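Side-chain contacts in farnesyl pyrophosphate synthetase (Staphylococcus aureus, PDB 5H9D), which probably builds heptaprenyl diphosphate by adding isopentenyl units to an allylic diphosphate, using magnesium as cofactor: residues V138-G143 and T169-Q174; Q131-S136 and T177-I182; I159-R164 and S204-D209; A70-H75 and K90-L95. All blocks are in the same frame, centred on the assembly; numbering follows the deposited sequence.

Contacts 1 and 2 join the same two helices, 127-150 and 158-183, with contact 1 nested along the chain inside the loop that contact 2 closes; Leu-171 CD2 of the first lies 3.8 Å from Ser-136 O of the second. Contact 3 takes helix 158-183 onward to helix 188-215, and Thr-169 with Gln-206 links it to contact 1. Contacts 2 and 3 are buried, contact 4 partly so, whereas contact 1 is a more open, surface meeting. Aliphatic packing dominates contacts 1 and 2. In contact 3 a tyrosine hydroxyl meets a hydrophobic residue, and contact 4, about 21 Å from contact 3 between centres, is a gathering of charged groups around a hairpin.

Contact 1. Residues V138-G143 and T169-Q174; sequences VDVCRG and TALLIQ
Asp-139 meets Leu-171 through carbon rather than charge: its CB lies 3.9 Å from Leu-171 CD2. The CG of Asp-139 stands beside the backbone N (chi1 -56°), which turns the carboxylate back toward the start of its own helix while the methylene faces the partner. Val-140, one residue on, brings its CG2 methyl to 4.3 Å from Leu-171 CD2. A single leucine branch therefore serves both neighbours, resting against the ridge that Asp-139 and Val-140 form. The backbones are closest at this point, with 7.3 Å between the CA atoms of Val-140 and Leu-171. Next along the helix, Cys-141 packs on the chain of the heptaprenyl diphosphate synthase subunit 1 family. Further along, Arg-142 NH2 is hydrogen-bonded to the O of Arg-15 in that same neighbouring chain. Val-138 packs on this chain too, and helix 127-150 is thus sandwiched here between the partner subunit and helix 158-183. The latter in turn sets Ala-170 and Gln-174 against helix 188-215, and Leu-172 and Ile-173 against helix 43-51, within the all-helical prenyl synthase fold.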
loop_
_atom_site.group_PDB
_atom_site.type_symbol
_atom_site.label_atom_id
_atom_site.label_comp_id
_atom_site.label_asym_id
_atom_site.label_seq_id
_atom_site.Cartn_x
_atom_site.Cartn_y
_atom_site.Cartn_z
ATOM N N VAL A 138 4.284 -1.325 -6.626
ATOM C CA VAL A 138 5.338 -2.324 -6.437
ATOM C C VAL A 138 6.618 -1.627 -5.949
ATOM O O VAL A 138 7.302 -2.131 -5.053
ATOM C CB VAL A 138 5.714 -3.059 -7.755
ATOM C CG1 VAL A 138 6.573 -4.273 -7.435
ATOM C CG2 VAL A 138 4.492 -3.460 -8.516
ATOM N N ASP A 139 6.941 -0.480 -6.552
ATOM C CA ASP A 139 8.140 0.260 -6.175
ATOM C C ASP A 139 7.987 0.800 -4.783
ATOM O O ASP A 139 8.962 0.869 -4.019
ATOM C CB ASP A 139 8.422 1.416 -7.145
ATOM C CG ASP A 139 8.535 0.956 -8.597
ATOM O OD1 ASP A 139 9.201 -0.066 -8.880
ATOM O OD2 ASP A 139 7.949 1.627 -9.463
ATOM N N VAL A 140 6.761 1.177 -4.442
ATOM C CA VAL A 140 6.541 1.682 -3.115
ATOM C C VAL A 140 6.918 0.588 -2.160
ATOM O O VAL A 140 7.746 0.788 -1.295
ATOM C CB VAL A 140 5.086 2.076 -2.855
ATOM C CG1 VAL A 140 4.936 2.452 -1.391
ATOM C CG2 VAL A 140 4.695 3.254 -3.720
ATOM N N CYS A 141 6.341 -0.588 -2.353
ATOM C CA CYS A 141 6.602 -1.712 -1.469
ATOM C C CYS A 141 8.056 -2.114 -1.400
ATOM O O CYS A 141 8.587 -2.310 -0.308
ATOM C CB CYS A 141 5.748 -2.925 -1.866
ATOM S SG CYS A 141 3.946 -2.614 -1.954
ATOM N N ARG A 142 8.714 -2.255 -2.543
ATOM C CA ARG A 142 10.112 -2.656 -2.467
ATOM C C ARG A 142 10.851 -1.538 -1.762
ATOM O O ARG A 142 11.853 -1.776 -1.083
ATOM C CB ARG A 142 10.706 -3.007 -3.856
ATOM C CG ARG A 142 10.832 -1.881 -4.902
ATOM C CD ARG A 142 10.930 -2.520 -6.294
ATOM N NE ARG A 142 11.512 -3.861 -6.181
ATOM C CZ ARG A 142 12.812 -4.128 -6.285
ATOM N NH1 ARG A 142 13.666 -3.147 -6.522
ATOM N NH2 ARG A 142 13.267 -5.361 -6.108
ATOM N N GLY A 143 10.330 -0.321 -1.883
ATOM C CA GLY A 143 10.943 0.783 -1.175
ATOM C C GLY A 143 10.862 0.486 0.319
ATOM O O GLY A 143 11.880 0.326 0.992
ATOM N N THR A 169 7.087 7.974 -0.429
ATOM C CA THR A 169 6.061 9.012 -0.312
ATOM C C THR A 169 5.715 9.835 -1.543
ATOM O O THR A 169 4.542 10.064 -1.837
ATOM C CB THR A 169 6.452 10.009 0.796
ATOM O OG1 THR A 169 6.694 9.291 2.004
ATOM C CG2 THR A 169 5.365 11.007 1.045
ATOM N N ALA A 170 6.732 10.318 -2.237
ATOM C CA ALA A 170 6.544 11.147 -3.422
ATOM C C ALA A 170 5.745 10.468 -4.550
ATOM O O ALA A 170 4.877 11.081 -5.189
ATOM C CB ALA A 170 7.913 11.594 -3.940
ATOM N N LEU A 171 6.042 9.191 -4.758
ATOM C CA LEU A 171 5.429 8.375 -5.797
ATOM C C LEU A 171 3.916 8.333 -5.826
ATOM O O LEU A 171 3.331 8.268 -6.889
ATOM C CB LEU A 171 5.974 6.964 -5.683
ATOM C CG LEU A 171 6.215 6.222 -6.976
ATOM C CD1 LEU A 171 6.744 7.189 -8.007
ATOM C CD2 LEU A 171 7.202 5.070 -6.704
ATOM N N LEU A 172 3.271 8.365 -4.670
ATOM C CA LEU A 172 1.813 8.328 -4.647
ATOM C C LEU A 172 1.212 9.729 -4.761
ATOM O O LEU A 172 0.016 9.880 -4.992
ATOM C CB LEU A 172 1.313 7.632 -3.370
ATOM C CG LEU A 172 -0.020 6.867 -3.471
ATOM C CD1 LEU A 172 0.114 5.691 -4.456
ATOM C CD2 LEU A 172 -0.403 6.350 -2.106
ATOM N N ILE A 173 2.032 10.759 -4.578
ATOM C CA ILE A 173 1.547 12.130 -4.704
ATOM C C ILE A 173 1.645 12.419 -6.203
ATOM O O ILE A 173 0.814 13.102 -6.801
ATOM C CB ILE A 173 2.425 13.091 -3.926
ATOM C CG1 ILE A 173 2.538 12.629 -2.467
ATOM C CG2 ILE A 173 1.833 14.455 -3.965
ATOM C CD1 ILE A 173 1.256 12.789 -1.648
ATOM N N GLN A 174 2.675 11.841 -6.800
ATOM C CA GLN A 174 2.933 11.945 -8.221
ATOM C C GLN A 174 1.785 11.290 -8.994
ATOM O O GLN A 174 1.299 11.839 -9.985
ATOM C CB GLN A 174 4.216 11.217 -8.508
ATOM C CG GLN A 174 4.805 11.458 -9.844
ATOM C CD GLN A 174 6.046 10.665 -9.978
ATOM O OE1 GLN A 174 6.876 10.641 -9.074
ATOM N NE2 GLN A 174 6.186 9.995 -11.098
#

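Contact 2. Residues Q131-S136 and T177-I182; sequences QLISES and TEVGAI
Ile-133 reaches across to Val-179 with the long arm of its side chain. Its CB is still 5.6 Å from Val-179 CG2. The arm closes the gap in two steps: CG1 comes to 4.1 Å from Val-179 CG2, and CD1, at the tip, to 3.9 Å from the same methyl. Because CG1 lies opposite the carbonyl carbon (chi1 -58°) and the chain runs on extended, the tip is carried toward helix 158-183, while the CG2 branch of Ile-133 stays behind. The two side chains cross at about a right angle, so the end of the isoleucine meets one valine methyl instead of lying along it. Beside this pair, Leu-132 and Glu-178 approach from opposite directions; the model sets the leucine methyl too near the carboxylate for its exact placing to be trusted. Glu-178 OE1 also has a long, weak ion pair with Lys-195. On helix 127-150, Leu-132 O is held twice, by Ser-136 N at 3.2 Å and by Ser-136 OG at 2.9 Å, the two donors reaching it from opposite faces of its carbonyl plane. Ile-175, one turn earlier on helix 158-183, packs on Leu-132, Ile-133 and Ser-136. The helices are thus joined mainly by aliphatic contact, with serine's polarity satisfied within its own helix and a buried glutamate whose charge may be partly offset by Lys-195.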
loop_
_atom_site.group_PDB
_atom_site.type_symbol
_atom_site.label_atom_id
_atom_site.label_comp_id
_atom_site.label_asym_id
_atom_site.label_seq_id
_atom_site.Cartn_x
_atom_site.Cartn_y
_atom_site.Cartn_z
ATOM N N GLN A 131 -1.397 0.084 -15.451
ATOM C CA GLN A 131 -0.040 -0.449 -15.522
ATOM C C GLN A 131 0.862 0.528 -14.772
ATOM O O GLN A 131 1.780 0.114 -14.076
ATOM C CB GLN A 131 0.423 -0.603 -16.987
ATOM C CG GLN A 131 1.296 0.540 -17.521
ATOM C CD GLN A 131 2.751 0.112 -17.797
ATOM O OE1 GLN A 131 3.683 0.925 -17.682
ATOM N NE2 GLN A 131 2.944 -1.159 -18.177
ATOM N N LEU A 132 0.570 1.821 -14.903
ATOM C CA LEU A 132 1.340 2.869 -14.238
ATOM C C LEU A 132 1.132 2.822 -12.722
ATOM O O LEU A 132 2.095 2.753 -11.964
ATOM C CB LEU A 132 0.961 4.243 -14.802
ATOM C CG LEU A 132 1.668 5.494 -14.247
ATOM C CD1 LEU A 132 1.528 6.691 -15.204
ATOM C CD2 LEU A 132 1.075 5.840 -12.882
ATOM N N ILE A 133 -0.115 2.840 -12.272
ATOM C CA ILE A 133 -0.380 2.783 -10.840
ATOM C C ILE A 133 0.137 1.502 -10.168
ATOM O O ILE A 133 0.624 1.544 -9.036
ATOM C CB ILE A 133 -1.890 2.900 -10.553
ATOM C CG1 ILE A 133 -2.424 4.214 -11.132
ATOM C CG2 ILE A 133 -2.140 2.800 -9.066
ATOM C CD1 ILE A 133 -3.872 4.511 -10.795
ATOM N N SER A 134 0.034 0.371 -10.863
ATOM C CA SER A 134 0.449 -0.902 -10.297
ATOM C C SER A 134 1.959 -1.067 -10.130
ATOM O O SER A 134 2.409 -1.506 -9.079
ATOM C CB SER A 134 -0.127 -2.054 -11.127
ATOM O OG SER A 134 0.551 -2.184 -12.362
ATOM N N GLU A 135 2.739 -0.715 -11.152
ATOM C CA GLU A 135 4.207 -0.814 -11.070
ATOM C C GLU A 135 4.744 0.158 -9.999
ATOM O O GLU A 135 5.765 -0.088 -9.350
ATOM C CB GLU A 135 4.840 -0.492 -12.429
ATOM C CG GLU A 135 6.061 -1.356 -12.760
ATOM C CD GLU A 135 5.680 -2.792 -13.101
ATOM O OE1 GLU A 135 4.821 -2.998 -14.002
ATOM O OE2 GLU A 135 6.237 -3.717 -12.476
ATOM N N SER A 136 4.029 1.265 -9.823
ATOM C CA SER A 136 4.376 2.266 -8.830
ATOM C C SER A 136 4.148 1.723 -7.432
ATOM O O SER A 136 4.947 1.979 -6.542
ATOM C CB SER A 136 3.538 3.526 -9.030
ATOM O OG SER A 136 3.899 4.167 -10.243
ATOM N N THR A 177 -1.437 13.407 -8.837
ATOM C CA THR A 177 -1.521 14.545 -9.736
ATOM C C THR A 177 -1.573 14.126 -11.206
ATOM O O THR A 177 -2.272 14.768 -11.993
ATOM C CB THR A 177 -0.359 15.504 -9.527
ATOM O OG1 THR A 177 0.853 14.749 -9.441
ATOM C CG2 THR A 177 -0.567 16.322 -8.275
ATOM N N GLU A 178 -0.869 13.045 -11.558
ATOM C CA GLU A 178 -0.812 12.544 -12.941
ATOM C C GLU A 178 -2.142 11.981 -13.430
ATOM O O GLU A 178 -2.687 12.427 -14.461
ATOM C CB GLU A 178 0.239 11.451 -13.067
ATOM C CG GLU A 178 0.790 11.281 -14.467
ATOM C CD GLU A 178 1.821 10.161 -14.559
ATOM O OE1 GLU A 178 2.641 9.993 -13.610
ATOM O OE2 GLU A 178 1.816 9.451 -15.594
ATOM N N VAL A 179 -2.630 10.991 -12.688
ATOM C CA VAL A 179 -3.895 10.322 -12.950
ATOM C C VAL A 179 -5.053 11.327 -12.895
ATOM O O VAL A 179 -5.963 11.318 -13.721
ATOM C CB VAL A 179 -4.132 9.227 -11.883
ATOM C CG1 VAL A 179 -5.486 8.575 -12.090
ATOM C CG2 VAL A 179 -3.005 8.193 -11.928
ATOM N N GLY A 180 -5.009 12.211 -11.922
ATOM C CA GLY A 180 -6.076 13.179 -11.803
ATOM C C GLY A 180 -6.254 13.995 -13.070
ATOM O O GLY A 180 -7.369 14.399 -13.416
ATOM N N ALA A 181 -5.154 14.257 -13.761
ATOM C CA ALA A 181 -5.216 15.027 -14.993
ATOM C C ALA A 181 -5.640 14.098 -16.132
ATOM O O ALA A 181 -6.432 14.482 -16.993
ATOM C CB ALA A 181 -3.860 15.638 -15.280
ATOM N N ILE A 182 -5.124 12.872 -16.110
ATOM C CA ILE A 182 -5.436 11.895 -17.130
ATOM C C ILE A 182 -6.877 11.481 -17.060
ATOM O O ILE A 182 -7.394 10.912 -18.021
ATOM C CB ILE A 182 -4.573 10.639 -17.002
ATOM C CG1 ILE A 182 -3.109 10.997 -17.286
ATOM C CG2 ILE A 182 -5.084 9.534 -17.941
ATOM C CD1 ILE A 182 -2.153 9.860 -17.079
#

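Contact 3. Residues I159-R164 and S204-D209; sequences INYLRR and SFQIID
The Tyr-161 ring points its hydroxyl end at Ile-207, while Leu-162 CD2 of its own helix lies in the ring plane at one edge, 3.8 Å from Tyr-161 CD1. On the remote side of the same helix, the Arg-163 guanidinium has Ile-159 CD1 over one face, displaced toward the rim. Across the contact the phenol oxygen does the touching: Tyr-161 OH is 4.0 Å from Ile-207 CG1 and equally 4.0 Å from Ile-207 CA, the two side chains meeting at a slant. The tyrosine CG is roughly opposite the backbone N (chi1 153°), which carries the ring across so that the hydroxyl reaches helix 188-215. The hydrogen-bonding partner of the hydroxyl is Asp-210 OD2, just past the segment; Asp-210 belongs to the second aspartate-rich motif, which binds magnesium in this family, consistent with a second-shell place for Tyr-161. Gln-206 is tied by OE1 to Thr-169 OG1, a second link between the helices. Around the pair, Leu-236 of helix 236-243 touches both Tyr-161 and Ile-207, Leu-239 adds to the tyrosine side, and helix 276-296 closes over Ile-207 with Val-283 and Tyr-287.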
loop_
_atom_site.group_PDB
_atom_site.type_symbol
_atom_site.label_atom_id
_atom_site.label_comp_id
_atom_site.label_asym_id
_atom_site.label_seq_id
_atom_site.Cartn_x
_atom_site.Cartn_y
_atom_site.Cartn_z
ATOM N N ILE A 159 22.048 10.616 -1.886
ATOM C CA ILE A 159 21.424 10.300 -3.161
ATOM C C ILE A 159 20.522 9.079 -2.943
ATOM O O ILE A 159 19.498 8.894 -3.619
ATOM C CB ILE A 159 22.524 9.997 -4.239
ATOM C CG1 ILE A 159 22.103 10.534 -5.611
ATOM C CG2 ILE A 159 22.817 8.514 -4.305
ATOM C CD1 ILE A 159 21.027 9.761 -6.270
ATOM N N ASN A 160 20.887 8.260 -1.964
ATOM C CA ASN A 160 20.131 7.052 -1.673
ATOM C C ASN A 160 18.947 7.300 -0.709
ATOM O O ASN A 160 17.974 6.540 -0.696
ATOM C CB ASN A 160 21.099 5.999 -1.122
ATOM C CG ASN A 160 20.459 4.637 -0.960
ATOM O OD1 ASN A 160 20.121 3.962 -1.952
ATOM N ND2 ASN A 160 20.289 4.216 0.299
ATOM N N TYR A 161 19.031 8.355 0.102
ATOM C CA TYR A 161 17.941 8.676 1.019
ATOM C C TYR A 161 16.820 9.270 0.187
ATOM O O TYR A 161 15.657 9.028 0.456
ATOM C CB TYR A 161 18.400 9.656 2.114
ATOM C CG TYR A 161 17.289 10.518 2.665
ATOM C CD1 TYR A 161 16.835 11.636 1.941
ATOM C CD2 TYR A 161 16.615 10.174 3.839
ATOM C CE1 TYR A 161 15.751 12.366 2.347
ATOM C CE2 TYR A 161 15.508 10.906 4.272
ATOM C CZ TYR A 161 15.078 12.002 3.506
ATOM O OH TYR A 161 13.937 12.717 3.831
ATOM N N LEU A 162 17.181 10.042 -0.835
ATOM C CA LEU A 162 16.202 10.674 -1.735
ATOM C C LEU A 162 15.409 9.643 -2.556
ATOM O O LEU A 162 14.200 9.787 -2.802
ATOM C CB LEU A 162 16.916 11.611 -2.710
ATOM C CG LEU A 162 17.527 12.870 -2.108
ATOM C CD1 LEU A 162 18.037 13.696 -3.244
ATOM C CD2 LEU A 162 16.512 13.661 -1.280
ATOM N N ARG A 163 16.119 8.609 -2.992
ATOM C CA ARG A 163 15.531 7.552 -3.788
ATOM C C ARG A 163 14.526 6.810 -2.899
ATOM O O ARG A 163 13.508 6.286 -3.373
ATOM C CB ARG A 163 16.679 6.655 -4.292
ATOM C CG ARG A 163 16.335 5.599 -5.327
ATOM C CD ARG A 163 17.519 5.367 -6.269
ATOM N NE ARG A 163 18.785 5.314 -5.547
ATOM C CZ ARG A 163 19.983 5.437 -6.124
ATOM N NH1 ARG A 163 20.070 5.613 -7.441
ATOM N NH2 ARG A 163 21.094 5.414 -5.386
ATOM N N ARG A 164 14.806 6.827 -1.595
ATOM C CA ARG A 164 13.985 6.167 -0.583
ATOM C C ARG A 164 12.731 6.952 -0.246
ATOM O O ARG A 164 11.707 6.347 0.072
ATOM C CB ARG A 164 14.802 5.917 0.704
ATOM C CG ARG A 164 14.179 4.929 1.726
ATOM C CD ARG A 164 15.206 4.436 2.787
ATOM N NE ARG A 164 15.430 5.435 3.837
ATOM C CZ ARG A 164 16.627 5.805 4.300
ATOM N NH1 ARG A 164 17.740 5.257 3.822
ATOM N NH2 ARG A 164 16.717 6.758 5.218
ATOM N N SER A 204 9.271 17.250 -1.087
ATOM C CA SER A 204 9.292 18.270 -0.054
ATOM C C SER A 204 8.495 17.824 1.179
ATOM O O SER A 204 8.908 18.027 2.327
ATOM C CB SER A 204 8.687 19.549 -0.589
ATOM O OG SER A 204 8.155 20.301 0.485
ATOM N N PHE A 205 7.341 17.221 0.907
ATOM C CA PHE A 205 6.434 16.721 1.911
ATOM C C PHE A 205 7.199 15.898 2.940
ATOM O O PHE A 205 7.257 16.255 4.122
ATOM C CB PHE A 205 5.379 15.856 1.213
ATOM C CG PHE A 205 4.245 15.402 2.119
ATOM C CD1 PHE A 205 3.474 16.321 2.817
ATOM C CD2 PHE A 205 3.918 14.058 2.227
ATOM C CE1 PHE A 205 2.401 15.900 3.599
ATOM C CE2 PHE A 205 2.851 13.641 2.998
ATOM C CZ PHE A 205 2.095 14.555 3.680
ATOM N N GLN A 206 7.783 14.793 2.473
ATOM C CA GLN A 206 8.545 13.870 3.306
ATOM C C GLN A 206 9.742 14.511 4.004
ATOM O O GLN A 206 10.013 14.221 5.166
ATOM C CB GLN A 206 9.031 12.670 2.464
ATOM C CG GLN A 206 9.672 11.536 3.287
ATOM C CD GLN A 206 8.724 11.022 4.396
ATOM O OE1 GLN A 206 7.663 10.453 4.108
ATOM N NE2 GLN A 206 9.109 11.245 5.668
ATOM N N ILE A 207 10.465 15.370 3.299
ATOM C CA ILE A 207 11.609 15.986 3.930
ATOM C C ILE A 207 11.130 16.763 5.149
ATOM O O ILE A 207 11.789 16.796 6.185
ATOM C CB ILE A 207 12.373 16.898 2.962
ATOM C CG1 ILE A 207 13.012 16.049 1.861
ATOM C CG2 ILE A 207 13.432 17.661 3.724
ATOM C CD1 ILE A 207 13.816 16.802 0.843
ATOM N N ILE A 208 9.950 17.355 5.038
ATOM C CA ILE A 208 9.412 18.103 6.158
ATOM C C ILE A 208 9.098 17.191 7.333
ATOM O O ILE A 208 9.445 17.522 8.463
ATOM C CB ILE A 208 8.198 18.946 5.723
ATOM C CG1 ILE A 208 8.724 20.234 5.087
ATOM C CG2 ILE A 208 7.278 19.256 6.899
ATOM C CD1 ILE A 208 7.798 20.819 4.046
ATOM N N ASP A 209 8.458 16.053 7.090
ATOM C CA ASP A 209 8.195 15.098 8.174
ATOM C C ASP A 209 9.490 14.818 8.972
ATOM O O ASP A 209 9.510 14.893 10.194
ATOM C CB ASP A 209 7.724 13.750 7.614
ATOM C CG ASP A 209 6.243 13.693 7.348
ATOM O OD1 ASP A 209 5.704 14.581 6.645
ATOM O OD2 ASP A 209 5.617 12.726 7.834
#

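Contact 4. Residues A70-H75 and K90-L95; sequences ALELIH and KRRGKL. With PO4 (phosphate ion), chain H.
A two-stranded beta hairpin, closed by a type I' turn from Arg-91 to Lys-94, extends Arg-92 to Glu-72 and His-75 on helix 62-85. The arginine chain is straight from CG to NE, which delivers its NH2 to within 4.1 Å of Glu-72 OE2, beyond salt-bridge range. Carboxylate and guanidinium planes are 8° apart. His-75 NE2 lies at the edge of the guanidinium, near its plane, 4.4 Å from Arg-92 NH2. Glu-72, bent at its second torsion (58°), also brings OE2 into the plane of the His-75 ring, 3.7 Å from His-75 CD2. The other terminal nitrogen, Arg-92 NH1, is hydrogen-bonded to Leu-35 O, and Arg-91 forms a salt bridge with Asp-83 of the first aspartate-rich motif. On the second strand, Lys-94 NZ makes weak hydrogen bonds to a phosphate, 3.1 Å from its O4, an ion probably from the crystallisation liquor. A different phosphate lies about 4 Å from the His-75 side chain, and Arg-92 NH2 has a long, weak ion pair with a phosphate. Together with Arg-44, which packs on His-75, this is consistent with the isopentenyl diphosphate pocket of the family, where Glu-72 would probably temper the positive charge.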
loop_
_atom_site.group_PDB
_atom_site.type_symbol
_atom_site.label_atom_id
_atom_site.label_comp_id
_atom_site.label_asym_id
_atom_site.label_seq_id
_atom_site.Cartn_x
_atom_site.Cartn_y
_atom_site.Cartn_z
ATOM N N ALA A 70 -10.165 5.917 -4.383
ATOM C CA ALA A 70 -9.194 4.824 -4.487
ATOM C C ALA A 70 -7.855 5.195 -3.874
ATOM O O ALA A 70 -7.279 4.397 -3.145
ATOM C CB ALA A 70 -8.979 4.414 -5.957
ATOM N N LEU A 71 -7.349 6.385 -4.174
ATOM C CA LEU A 71 -6.058 6.800 -3.631
ATOM C C LEU A 71 -6.032 6.841 -2.099
ATOM O O LEU A 71 -5.041 6.418 -1.477
ATOM C CB LEU A 71 -5.660 8.177 -4.174
ATOM C CG LEU A 71 -4.852 8.293 -5.459
ATOM C CD1 LEU A 71 -3.415 7.921 -5.117
ATOM C CD2 LEU A 71 -5.431 7.405 -6.564
ATOM N N GLU A 72 -7.103 7.350 -1.484
ATOM C CA GLU A 72 -7.132 7.440 -0.031
ATOM C C GLU A 72 -7.249 6.056 0.587
ATOM O O GLU A 72 -6.737 5.819 1.659
ATOM C CB GLU A 72 -8.278 8.345 0.414
ATOM C CG GLU A 72 -8.209 8.848 1.851
ATOM C CD GLU A 72 -6.944 9.619 2.179
ATOM O OE1 GLU A 72 -6.210 9.966 1.237
ATOM O OE2 GLU A 72 -6.670 9.883 3.376
ATOM N N LEU A 73 -7.911 5.125 -0.095
ATOM C CA LEU A 73 -8.058 3.769 0.436
ATOM C C LEU A 73 -6.716 3.015 0.392
ATOM O O LEU A 73 -6.410 2.261 1.309
ATOM C CB LEU A 73 -9.145 3.007 -0.338
ATOM C CG LEU A 73 -10.624 3.428 -0.255
ATOM C CD1 LEU A 73 -11.492 2.704 -1.279
ATOM C CD2 LEU A 73 -11.156 3.139 1.126
ATOM N N ILE A 74 -5.918 3.223 -0.665
ATOM C CA ILE A 74 -4.607 2.580 -0.792
ATOM C C ILE A 74 -3.667 3.210 0.263
ATOM O O ILE A 74 -2.871 2.519 0.915
ATOM C CB ILE A 74 -4.000 2.760 -2.241
ATOM C CG1 ILE A 74 -4.761 1.882 -3.243
ATOM C CG2 ILE A 74 -2.528 2.332 -2.267
ATOM C CD1 ILE A 74 -4.706 2.382 -4.686
ATOM N N HIS A 75 -3.754 4.526 0.408
ATOM C CA HIS A 75 -2.979 5.239 1.411
ATOM C C HIS A 75 -3.248 4.634 2.808
ATOM O O HIS A 75 -2.321 4.320 3.573
ATOM C CB HIS A 75 -3.390 6.701 1.385
ATOM C CG HIS A 75 -2.733 7.536 2.433
ATOM N ND1 HIS A 75 -1.404 7.387 2.780
ATOM C CD2 HIS A 75 -3.214 8.546 3.195
ATOM C CE1 HIS A 75 -1.097 8.271 3.712
ATOM N NE2 HIS A 75 -2.177 8.985 3.981
ATOM N N LYS A 90 -0.278 4.717 18.592
ATOM C CA LYS A 90 -1.373 5.581 18.234
ATOM C C LYS A 90 -1.255 6.094 16.800
ATOM O O LYS A 90 -0.173 6.362 16.305
ATOM C CB LYS A 90 -1.415 6.746 19.237
ATOM C CG LYS A 90 -1.173 6.318 20.704
ATOM C CD LYS A 90 -2.467 6.199 21.533
ATOM C CE LYS A 90 -3.129 7.584 21.838
ATOM N NZ LYS A 90 -4.626 7.518 22.137
ATOM N N ARG A 91 -2.397 6.227 16.143
ATOM C CA ARG A 91 -2.471 6.705 14.778
ATOM C C ARG A 91 -3.544 7.760 14.785
ATOM O O ARG A 91 -4.644 7.527 15.273
ATOM C CB ARG A 91 -2.879 5.564 13.825
ATOM C CG ARG A 91 -3.130 6.009 12.385
ATOM C CD ARG A 91 -2.054 5.487 11.471
ATOM N NE ARG A 91 -1.221 6.559 10.947
ATOM C CZ ARG A 91 0.009 6.391 10.464
ATOM N NH1 ARG A 91 0.558 5.180 10.441
ATOM N NH2 ARG A 91 0.681 7.433 9.984
ATOM N N ARG A 92 -3.230 8.923 14.238
ATOM C CA ARG A 92 -4.192 10.023 14.189
ATOM C C ARG A 92 -4.813 10.359 15.553
ATOM O O ARG A 92 -5.917 10.891 15.618
ATOM C CB ARG A 92 -5.293 9.715 13.144
ATOM C CG ARG A 92 -4.806 9.753 11.692
ATOM C CD ARG A 92 -5.827 9.206 10.719
ATOM N NE ARG A 92 -5.296 9.221 9.350
ATOM C CZ ARG A 92 -5.929 8.772 8.259
ATOM N NH1 ARG A 92 -7.153 8.245 8.306
ATOM N NH2 ARG A 92 -5.322 8.847 7.091
ATOM N N GLY A 93 -4.105 10.048 16.638
ATOM C CA GLY A 93 -4.612 10.357 17.968
ATOM C C GLY A 93 -5.401 9.270 18.687
ATOM O O GLY A 93 -5.761 9.427 19.865
ATOM N N LYS A 94 -5.689 8.168 17.998
ATOM C CA LYS A 94 -6.424 7.077 18.619
ATOM C C LYS A 94 -5.602 5.801 18.428
ATOM O O LYS A 94 -4.560 5.822 17.773
ATOM C CB LYS A 94 -7.801 6.940 17.980
ATOM C CG LYS A 94 -8.491 8.284 17.726
ATOM C CD LYS A 94 -8.794 9.053 19.004
ATOM C CE LYS A 94 -9.947 8.402 19.798
ATOM N NZ LYS A 94 -9.582 7.077 20.469
ATOM N N LEU A 95 -6.060 4.710 19.026
ATOM C CA LEU A 95 -5.393 3.419 18.943
ATOM C C LEU A 95 -5.279 2.861 17.525
ATOM O O LEU A 95 -6.224 2.898 16.738
ATOM C CB LEU A 95 -6.163 2.393 19.783
ATOM C CG LEU A 95 -6.221 2.503 21.300
ATOM C CD1 LEU A 95 -7.342 1.619 21.838
ATOM C CD2 LEU A 95 -4.831 2.122 21.873
HETATM P P PO4 H . -11.182 4.122 21.826
HETATM O O1 PO4 H . -12.446 4.649 21.251
HETATM O O2 PO4 H . -11.471 2.905 22.629
HETATM O O3 PO4 H . -10.244 3.781 20.727
HETATM O O4 PO4 H . -10.567 5.155 22.699
#